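Local coordinates for murein peptide amidase A (Escherichia coli O157:H7, PDB 5HXD) that hydrolyses the gamma-D-glutamyl-diaminopimelate amide bond of murein tripeptide as a zinc-dependent M14-family peptidase in peptidoglycan degradation, at the interface of chains A and B. Coordinates in Å, arbitrary orientation; residue numbers count along the deposited sequence, not the author numbering. Chains: chain A/B, Protein MpaA.

Contact 1: the interface of chains A and B. Residues chain A 51, 53, 57, 84, 87, 216; chain B 51, 53, 56-57, 84, 216.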
loop_
_atom_site.group_PDB
_atom_site.type_symbol
_atom_site.label_atom_id
_atom_site.label_comp_id
_atom_site.label_asym_id
_atom_site.label_seq_id
_atom_site.Cartn_x
_atom_site.Cartn_y
_atom_site.Cartn_z
ATOM N N ASP A 51 0.799 -3.802 -4.934
ATOM C CA ASP A 51 -0.027 -2.692 -5.437
ATOM C C ASP A 51 -1.551 -2.884 -5.217
ATOM O O ASP A 51 -2.328 -1.964 -5.490
ATOM C CB ASP A 51 0.256 -2.448 -6.921
ATOM C CG ASP A 51 0.039 -3.676 -7.765
ATOM O OD1 ASP A 51 0.039 -4.772 -7.193
ATOM O OD2 ASP A 51 -0.108 -3.567 -9.001
ATOM N N ASN A 53 -3.735 -2.562 -2.878
ATOM C CA ASN A 53 -3.853 -1.765 -1.671
ATOM C C ASN A 53 -5.232 -1.583 -1.026
ATOM O O ASN A 53 -5.359 -1.466 0.198
ATOM C CB ASN A 53 -3.273 -0.403 -2.081
ATOM C CG ASN A 53 -1.781 -0.398 -2.043
ATOM O OD1 ASN A 53 -1.185 0.636 -2.228
ATOM N ND2 ASN A 53 -1.189 -1.493 -1.537
ATOM N N VAL A 57 -6.171 -1.921 3.166
ATOM C CA VAL A 57 -6.647 -0.846 4.022
ATOM C C VAL A 57 -8.034 -1.200 4.544
ATOM O O VAL A 57 -8.356 -0.919 5.689
ATOM C CB VAL A 57 -6.679 0.496 3.293
ATOM C CG1 VAL A 57 -7.273 1.565 4.182
ATOM C CG2 VAL A 57 -5.273 0.881 2.860
ATOM N N CYS A 84 4.096 -3.805 -0.987
ATOM C CA CYS A 84 3.245 -2.656 -0.639
ATOM C C CYS A 84 4.070 -1.333 -0.554
ATOM O O CYS A 84 3.641 -0.294 -1.068
ATOM C CB CYS A 84 2.482 -2.858 0.702
ATOM S SG CYS A 84 2.140 -4.535 1.338
ATOM N N GLY A 87 5.052 -0.067 -3.924
ATOM C CA GLY A 87 3.955 0.093 -4.877
ATOM C C GLY A 87 4.024 -0.865 -6.061
ATOM O O GLY A 87 3.469 -0.635 -7.140
ATOM N N SER A 216 -9.044 3.299 -1.702
ATOM C CA SER A 216 -9.043 2.984 -0.271
ATOM C C SER A 216 -10.000 3.877 0.534
ATOM O O SER A 216 -10.309 3.585 1.691
ATOM C CB SER A 216 -7.633 3.113 0.318
ATOM O OG SER A 216 -6.643 2.662 -0.590
ATOM N N ASP B 51 -2.061 4.835 4.422
ATOM C CA ASP B 51 -3.291 4.544 3.685
ATOM C C ASP B 51 -3.509 5.435 2.475
ATOM O O ASP B 51 -4.623 5.505 1.963
ATOM C CB ASP B 51 -4.519 4.660 4.595
ATOM C CG ASP B 51 -4.473 5.876 5.505
ATOM O OD1 ASP B 51 -3.697 6.814 5.225
ATOM O OD2 ASP B 51 -5.217 5.881 6.516
ATOM N N ASN B 53 -2.225 5.456 -1.011
ATOM C CA ASN B 53 -1.459 4.492 -1.790
ATOM C C ASN B 53 -1.611 4.619 -3.289
ATOM O O ASN B 53 -0.900 3.965 -4.051
ATOM C CB ASN B 53 -1.892 3.091 -1.413
ATOM C CG ASN B 53 -1.741 2.780 0.059
ATOM O OD1 ASN B 53 -2.739 2.558 0.757
ATOM N ND2 ASN B 53 -0.494 2.717 0.534
ATOM N N VAL B 56 1.419 6.361 -4.149
ATOM C CA VAL B 56 2.581 5.451 -4.042
ATOM C C VAL B 56 2.720 4.571 -5.284
ATOM O O VAL B 56 3.795 4.491 -5.896
ATOM C CB VAL B 56 2.503 4.512 -2.797
ATOM C CG1 VAL B 56 3.659 3.521 -2.782
ATOM C CG2 VAL B 56 2.488 5.303 -1.490
ATOM N N VAL B 57 1.629 3.921 -5.669
ATOM C CA VAL B 57 1.653 3.022 -6.823
ATOM C C VAL B 57 1.889 3.783 -8.127
ATOM O O VAL B 57 2.672 3.338 -8.970
ATOM C CB VAL B 57 0.344 2.182 -6.907
ATOM C CG1 VAL B 57 0.225 1.471 -8.243
ATOM C CG2 VAL B 57 0.315 1.182 -5.779
ATOM N N CYS B 84 2.347 1.511 6.039
ATOM C CA CYS B 84 1.934 1.074 4.715
ATOM C C CYS B 84 1.546 -0.415 4.669
ATOM O O CYS B 84 0.512 -0.733 4.087
ATOM C CB CYS B 84 3.016 1.372 3.669
ATOM S SG CYS B 84 2.397 1.140 1.961
ATOM N N SER B 216 -5.831 2.466 -7.385
ATOM C CA SER B 216 -4.499 2.317 -7.945
ATOM C C SER B 216 -4.618 1.940 -9.409
ATOM O O SER B 216 -3.748 2.293 -10.216
ATOM C CB SER B 216 -3.686 1.259 -7.196
ATOM O OG SER B 216 -3.249 1.760 -5.946
#
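The first residue of helix 53-65 of chain A meets B:Asn53, just before helix 54-63 of chain B, so that A:Asn53 and B:Asn53 face each other near the two-fold axis of the homodimer. The loop before each helix, the end of helix 81-85, the loop residue A:Gly87 and the start of helix 216-222 fill in around them. The two Asn53 side chains cross obliquely, and their amide planes are turned 59° apart. The chi1 of A:Asn53, -81°, sets CG anti to the carbonyl carbon and points the amide at the CB side of B:Asn53. The amide carbon CG of A:Asn53 lies 3.5 Å from CB of B:Asn53. The closer approach of the A:Asn53 oxygen is doubtful at 2.6 Å resolution. The amides pack without pairing as hydrogen-bond partners.

Valines flank this pair. CG2 of B:Val57 sits 3.8 Å from CB of A:Asp51, and its CG1 also faces that methylene. The same CG2 is 3.9 Å from CA of A:Gly87, and B:Val56 brings CG1 to 4.0 Å from that CA. In the twin arrangement A:Val57 meets CB of B:Asp51 with CG1, the two side chains crossing at about a right angle. A:Asp51 and B:Asp51 thus offer their methylene groups to the valines. The cysteines do not link the chains: the sulfur SG of B:Cys84 packs 3.6 Å from the backbone O of A:Cys84.

Contact 2: the interface of chains A and B. Residues chain A 115, 119, 121, 123-124; chain B 7, 10, 220, 224.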
loop_
_atom_site.group_PDB
_atom_site.type_symbol
_atom_site.label_atom_id
_atom_site.label_comp_id
_atom_site.label_asym_id
_atom_site.label_seq_id
_atom_site.Cartn_x
_atom_site.Cartn_y
_atom_site.Cartn_z
ATOM N N TRP A 115 -0.571 -4.834 -17.126
ATOM C CA TRP A 115 -0.129 -3.529 -16.618
ATOM C C TRP A 115 -1.240 -2.902 -15.769
ATOM O O TRP A 115 -1.034 -2.555 -14.609
ATOM C CB TRP A 115 0.266 -2.605 -17.779
ATOM C CG TRP A 115 0.750 -1.233 -17.361
ATOM C CD1 TRP A 115 0.146 -0.032 -17.619
ATOM C CD2 TRP A 115 1.942 -0.930 -16.616
ATOM N NE1 TRP A 115 0.885 0.993 -17.079
ATOM C CE2 TRP A 115 1.997 0.470 -16.464
ATOM C CE3 TRP A 115 2.972 -1.708 -16.060
ATOM C CZ2 TRP A 115 3.034 1.108 -15.778
ATOM C CZ3 TRP A 115 3.999 -1.070 -15.374
ATOM C CH2 TRP A 115 4.021 0.323 -15.242
ATOM N N ALA A 119 -4.771 -1.797 -20.151
ATOM C CA ALA A 119 -3.919 -2.557 -21.077
ATOM C C ALA A 119 -4.652 -3.746 -21.696
ATOM O O ALA A 119 -5.412 -4.452 -21.026
ATOM C CB ALA A 119 -2.647 -3.028 -20.375
ATOM N N GLU A 121 -3.347 -6.464 -23.195
ATOM C CA GLU A 121 -2.762 -7.783 -23.001
ATOM C C GLU A 121 -1.997 -7.878 -21.684
ATOM O O GLU A 121 -1.854 -6.898 -20.960
ATOM C CB GLU A 121 -1.849 -8.153 -24.180
ATOM C CG GLU A 121 -2.567 -9.032 -25.215
ATOM C CD GLU A 121 -1.716 -10.184 -25.735
ATOM O OE1 GLU A 121 -0.729 -10.553 -25.056
ATOM O OE2 GLU A 121 -2.058 -10.748 -26.801
ATOM N N ASP A 123 1.616 -8.540 -20.580
ATOM C CA ASP A 123 2.943 -8.608 -21.168
ATOM C C ASP A 123 4.052 -8.168 -20.212
ATOM O O ASP A 123 5.236 -8.323 -20.528
ATOM C CB ASP A 123 3.003 -7.783 -22.472
ATOM C CG ASP A 123 2.343 -6.419 -22.353
ATOM O OD1 ASP A 123 2.195 -5.920 -21.214
ATOM O OD2 ASP A 123 1.984 -5.841 -23.410
ATOM N N VAL A 124 3.685 -7.647 -19.047
ATOM C CA VAL A 124 4.687 -7.270 -18.054
ATOM C C VAL A 124 5.309 -8.485 -17.363
ATOM O O VAL A 124 4.638 -9.220 -16.634
ATOM C CB VAL A 124 4.103 -6.359 -16.988
ATOM C CG1 VAL A 124 5.233 -5.773 -16.151
ATOM C CG2 VAL A 124 3.268 -5.264 -17.645
ATOM N N ARG B 7 6.472 -1.828 -22.064
ATOM C CA ARG B 7 5.654 -2.253 -20.926
ATOM C C ARG B 7 6.148 -3.591 -20.370
ATOM O O ARG B 7 6.103 -3.820 -19.167
ATOM C CB ARG B 7 4.176 -2.330 -21.321
ATOM C CG ARG B 7 3.254 -1.575 -20.372
ATOM C CD ARG B 7 1.826 -1.519 -20.906
ATOM N NE ARG B 7 1.444 -2.777 -21.552
ATOM C CZ ARG B 7 0.456 -2.890 -22.433
ATOM N NH1 ARG B 7 -0.258 -1.815 -22.764
ATOM N NH2 ARG B 7 0.185 -4.070 -22.982
ATOM N N ARG B 10 8.552 -3.212 -17.323
ATOM C CA ARG B 10 8.181 -2.304 -16.244
ATOM C C ARG B 10 7.729 -3.023 -14.972
ATOM O O ARG B 10 7.129 -2.414 -14.077
ATOM C CB ARG B 10 7.079 -1.356 -16.719
ATOM C CG ARG B 10 7.398 -0.589 -17.994
ATOM C CD ARG B 10 6.280 0.411 -18.303
ATOM N NE ARG B 10 6.448 1.088 -19.588
ATOM C CZ ARG B 10 5.444 1.628 -20.263
ATOM N NH1 ARG B 10 4.211 1.564 -19.771
ATOM N NH2 ARG B 10 5.664 2.227 -21.425
ATOM N N SER B 220 -2.848 4.691 -12.129
ATOM C CA SER B 220 -1.728 4.133 -12.891
ATOM C C SER B 220 -1.911 4.195 -14.427
ATOM O O SER B 220 -0.999 3.885 -15.208
ATOM C CB SER B 220 -1.503 2.685 -12.439
ATOM O OG SER B 220 -1.063 1.877 -13.518
ATOM N N LEU B 224 -0.420 8.397 -15.120
ATOM C CA LEU B 224 0.880 7.798 -15.356
ATOM C C LEU B 224 1.806 8.806 -15.986
ATOM O O LEU B 224 2.884 9.052 -15.450
ATOM C CB LEU B 224 0.771 6.554 -16.241
ATOM C CG LEU B 224 2.121 5.894 -16.544
ATOM C CD1 LEU B 224 2.825 5.503 -15.262
ATOM C CD2 LEU B 224 1.990 4.695 -17.480
#
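This is a mixed polar and aromatic patch of the homodimer interface, where an arginine salt bridge and tryptophan packing join the N-terminal segment of chain B to chain A. B:Arg7, in 3-10 helix 7-9, reaches across to A:Asp123 in strand 122-127. It grips the carboxylate side-on with NE and NH2, one nitrogen to each oxygen. The grip is not coplanar: carboxylate and guanidinium planes are 45° apart. NE donates to OD1 of A:Asp123 at 3.2 Å. That oxygen uses its syn lone pair and lies nearly in the guanidinium plane. NH2 of B:Arg7 forms the salt bridge and a hydrogen bond to OD2 of A:Asp123 at 2.6 Å. This bond is less straight, and OD2 is tilted from the guanidinium plane. The two bonds together restrict rotation of the guanidinium.

The B:Arg7 chain bends at chi3, 39°, as it passes A:Trp115. Its CD packs 3.7 Å from CB of A:Trp115, and its CG lies over the indole face toward the rim. CB of A:Ala119 lies over one face of the guanidinium, toward its rim. B:Arg10 meets the far end of the indole, with CB 3.4 Å from CZ3 of A:Trp115. Its guanidinium stands steeply to the indole, at 75°, and NH1 comes tip-first over the five-membered ring in a cation-pi contact, 4.5 Å from the centroid. B:Leu224, in helix 224-230, places CD2 3.9 Å from NE1 of A:Trp115.

Contact 3: the interface of chains A and B. Residues chain A 13, 28, 30, 32, 77-78, 81; chain B 25, 85-86.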
loop_
_atom_site.group_PDB
_atom_site.type_symbol
_atom_site.label_atom_id
_atom_site.label_comp_id
_atom_site.label_asym_id
_atom_site.label_seq_id
_atom_site.Cartn_x
_atom_site.Cartn_y
_atom_site.Cartn_z
ATOM N N PHE A 13 -4.351 -0.582 16.511
ATOM C CA PHE A 13 -4.817 -1.955 16.468
ATOM C C PHE A 13 -5.124 -2.441 17.891
ATOM O O PHE A 13 -4.387 -2.130 18.839
ATOM C CB PHE A 13 -3.773 -2.872 15.802
ATOM C CG PHE A 13 -3.685 -2.724 14.301
ATOM C CD1 PHE A 13 -4.683 -3.232 13.481
ATOM C CD2 PHE A 13 -2.592 -2.095 13.713
ATOM C CE1 PHE A 13 -4.622 -3.098 12.110
ATOM C CE2 PHE A 13 -2.511 -1.961 12.326
ATOM C CZ PHE A 13 -3.528 -2.465 11.523
ATOM N N PRO A 28 8.905 -6.960 9.223
ATOM C CA PRO A 28 8.314 -8.164 9.821
ATOM C C PRO A 28 7.122 -8.659 9.027
ATOM O O PRO A 28 6.415 -7.875 8.393
ATOM C CB PRO A 28 7.893 -7.712 11.226
ATOM C CG PRO A 28 7.798 -6.235 11.154
ATOM C CD PRO A 28 8.687 -5.754 10.038
ATOM N N ILE A 30 3.612 -9.889 9.692
ATOM C CA ILE A 30 2.736 -9.634 10.830
ATOM C C ILE A 30 1.417 -10.385 10.667
ATOM O O ILE A 30 0.858 -10.417 9.572
ATOM C CB ILE A 30 2.458 -8.104 10.978
ATOM C CG1 ILE A 30 3.775 -7.341 11.117
ATOM C CG2 ILE A 30 1.561 -7.813 12.157
ATOM C CD1 ILE A 30 3.672 -5.825 10.850
ATOM N N PHE A 32 -2.462 -11.586 12.906
ATOM C CA PHE A 32 -3.373 -11.259 13.973
ATOM C C PHE A 32 -4.169 -12.490 14.311
ATOM O O PHE A 32 -5.252 -12.672 13.769
ATOM C CB PHE A 32 -4.294 -10.116 13.543
ATOM C CG PHE A 32 -3.557 -8.860 13.180
ATOM C CD1 PHE A 32 -3.338 -7.879 14.121
ATOM C CD2 PHE A 32 -3.065 -8.672 11.903
ATOM C CE1 PHE A 32 -2.646 -6.733 13.800
ATOM C CE2 PHE A 32 -2.377 -7.519 11.572
ATOM C CZ PHE A 32 -2.169 -6.553 12.524
ATOM N N LEU A 77 -2.733 -8.928 7.182
ATOM C CA LEU A 77 -3.015 -7.739 6.370
ATOM C C LEU A 77 -2.136 -7.653 5.126
ATOM O O LEU A 77 -2.608 -7.255 4.061
ATOM C CB LEU A 77 -2.840 -6.468 7.194
ATOM C CG LEU A 77 -3.880 -6.265 8.287
ATOM C CD1 LEU A 77 -3.538 -5.067 9.132
ATOM C CD2 LEU A 77 -5.214 -6.085 7.632
ATOM N N CYS A 78 -0.864 -8.021 5.246
ATOM C CA CYS A 78 0.045 -7.842 4.127
ATOM C C CYS A 78 1.048 -8.996 3.987
ATOM O O CYS A 78 2.020 -9.109 4.744
ATOM C CB CYS A 78 0.767 -6.498 4.271
ATOM S SG CYS A 78 1.551 -5.906 2.783
ATOM N N PRO A 81 4.991 -7.224 2.439
ATOM C CA PRO A 81 5.191 -5.848 2.920
ATOM C C PRO A 81 6.286 -5.044 2.201
ATOM O O PRO A 81 6.296 -3.806 2.324
ATOM C CB PRO A 81 5.554 -6.042 4.399
ATOM C CG PRO A 81 5.947 -7.450 4.541
ATOM C CD PRO A 81 5.244 -8.224 3.486
ATOM N N LEU B 25 9.896 -0.657 12.704
ATOM C CA LEU B 25 9.841 -2.116 12.816
ATOM C C LEU B 25 10.956 -2.812 12.038
ATOM O O LEU B 25 11.008 -4.045 11.982
ATOM C CB LEU B 25 8.488 -2.649 12.322
ATOM C CG LEU B 25 7.183 -2.245 13.010
ATOM C CD1 LEU B 25 6.010 -2.803 12.241
ATOM C CD2 LEU B 25 7.142 -2.707 14.455
ATOM N N GLN B 85 2.339 -1.325 5.249
ATOM C CA GLN B 85 1.909 -2.750 5.257
ATOM C C GLN B 85 0.770 -3.012 6.239
ATOM O O GLN B 85 0.044 -3.989 6.086
ATOM C CB GLN B 85 3.059 -3.730 5.558
ATOM C CG GLN B 85 3.707 -3.607 6.921
ATOM C CD GLN B 85 4.391 -4.891 7.315
ATOM O OE1 GLN B 85 3.808 -5.960 7.179
ATOM N NE2 GLN B 85 5.623 -4.811 7.783
ATOM N N LEU B 86 0.619 -2.137 7.233
ATOM C CA LEU B 86 -0.481 -2.222 8.193
ATOM C C LEU B 86 -1.738 -1.534 7.693
ATOM O O LEU B 86 -2.680 -1.328 8.457
ATOM C CB LEU B 86 -0.077 -1.608 9.526
ATOM C CG LEU B 86 0.997 -2.402 10.260
ATOM C CD1 LEU B 86 1.618 -1.530 11.335
ATOM C CD2 LEU B 86 0.432 -3.717 10.840
HETATM O O HOH W 1 3.311 -8.833 6.903
#
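The ring of A:Phe13 has CZ of A:Phe32 over the centre of one face and the backbone O of B:Leu86 in plane at its edge. That oxygen is 3.4 Å from CZ of A:Phe13. The amide of B:Gln85 is sandwiched: CD1 of A:Ile30 lies over one face, 3.7 Å from CD of B:Gln85, and CB of A:Pro81 over the other.

The side chain of B:Leu86 runs past the ring edge, with CB 3.7 Å from CE2 of A:Phe13. Its methyl CD2 lies between that ring and CD1 of A:Ile30. The chi1 of B:Gln85, 63°, places CG between the backbone N and the carbonyl carbon; beyond CG the chain extends toward strand 28-31. NE2 donates to the backbone O of A:Pro28 at 3.2 Å, with that oxygen in the amide plane. OE1 of B:Gln85 meets water 1 at 2.9 Å. The water also bonds the backbone N of A:Ile30 at 3.0 Å and the backbone O of A:Cys78. Each end of the amide thus has a polar partner. B:Leu25 packs CB 3.8 Å from CG of A:Pro28. The site packs the end of helix 81-85 of chain B and the residue after it against chain A, and helps hold the homodimer together.

Contact 1 lies between the other two. Its C-alpha centre is about 17 Å from that of contact 2 and 13 Å from that of contact 3, while contacts 2 and 3 are about 28 Å apart. Helix 216-222 serves contacts 1 and 2. Helix 81-85 serves contacts 1 and 3, and Cys78 of contact 3 is disulfide-bonded to Cys84 of contact 1 within a chain. Two-fold symmetry repeats each patch with the chains exchanged. Asp51 and Asn53 flank the zinc ligand Glu52, so contact 1 may tie the interface to the metal-site segment. The structure alone does not show an effect on catalysis.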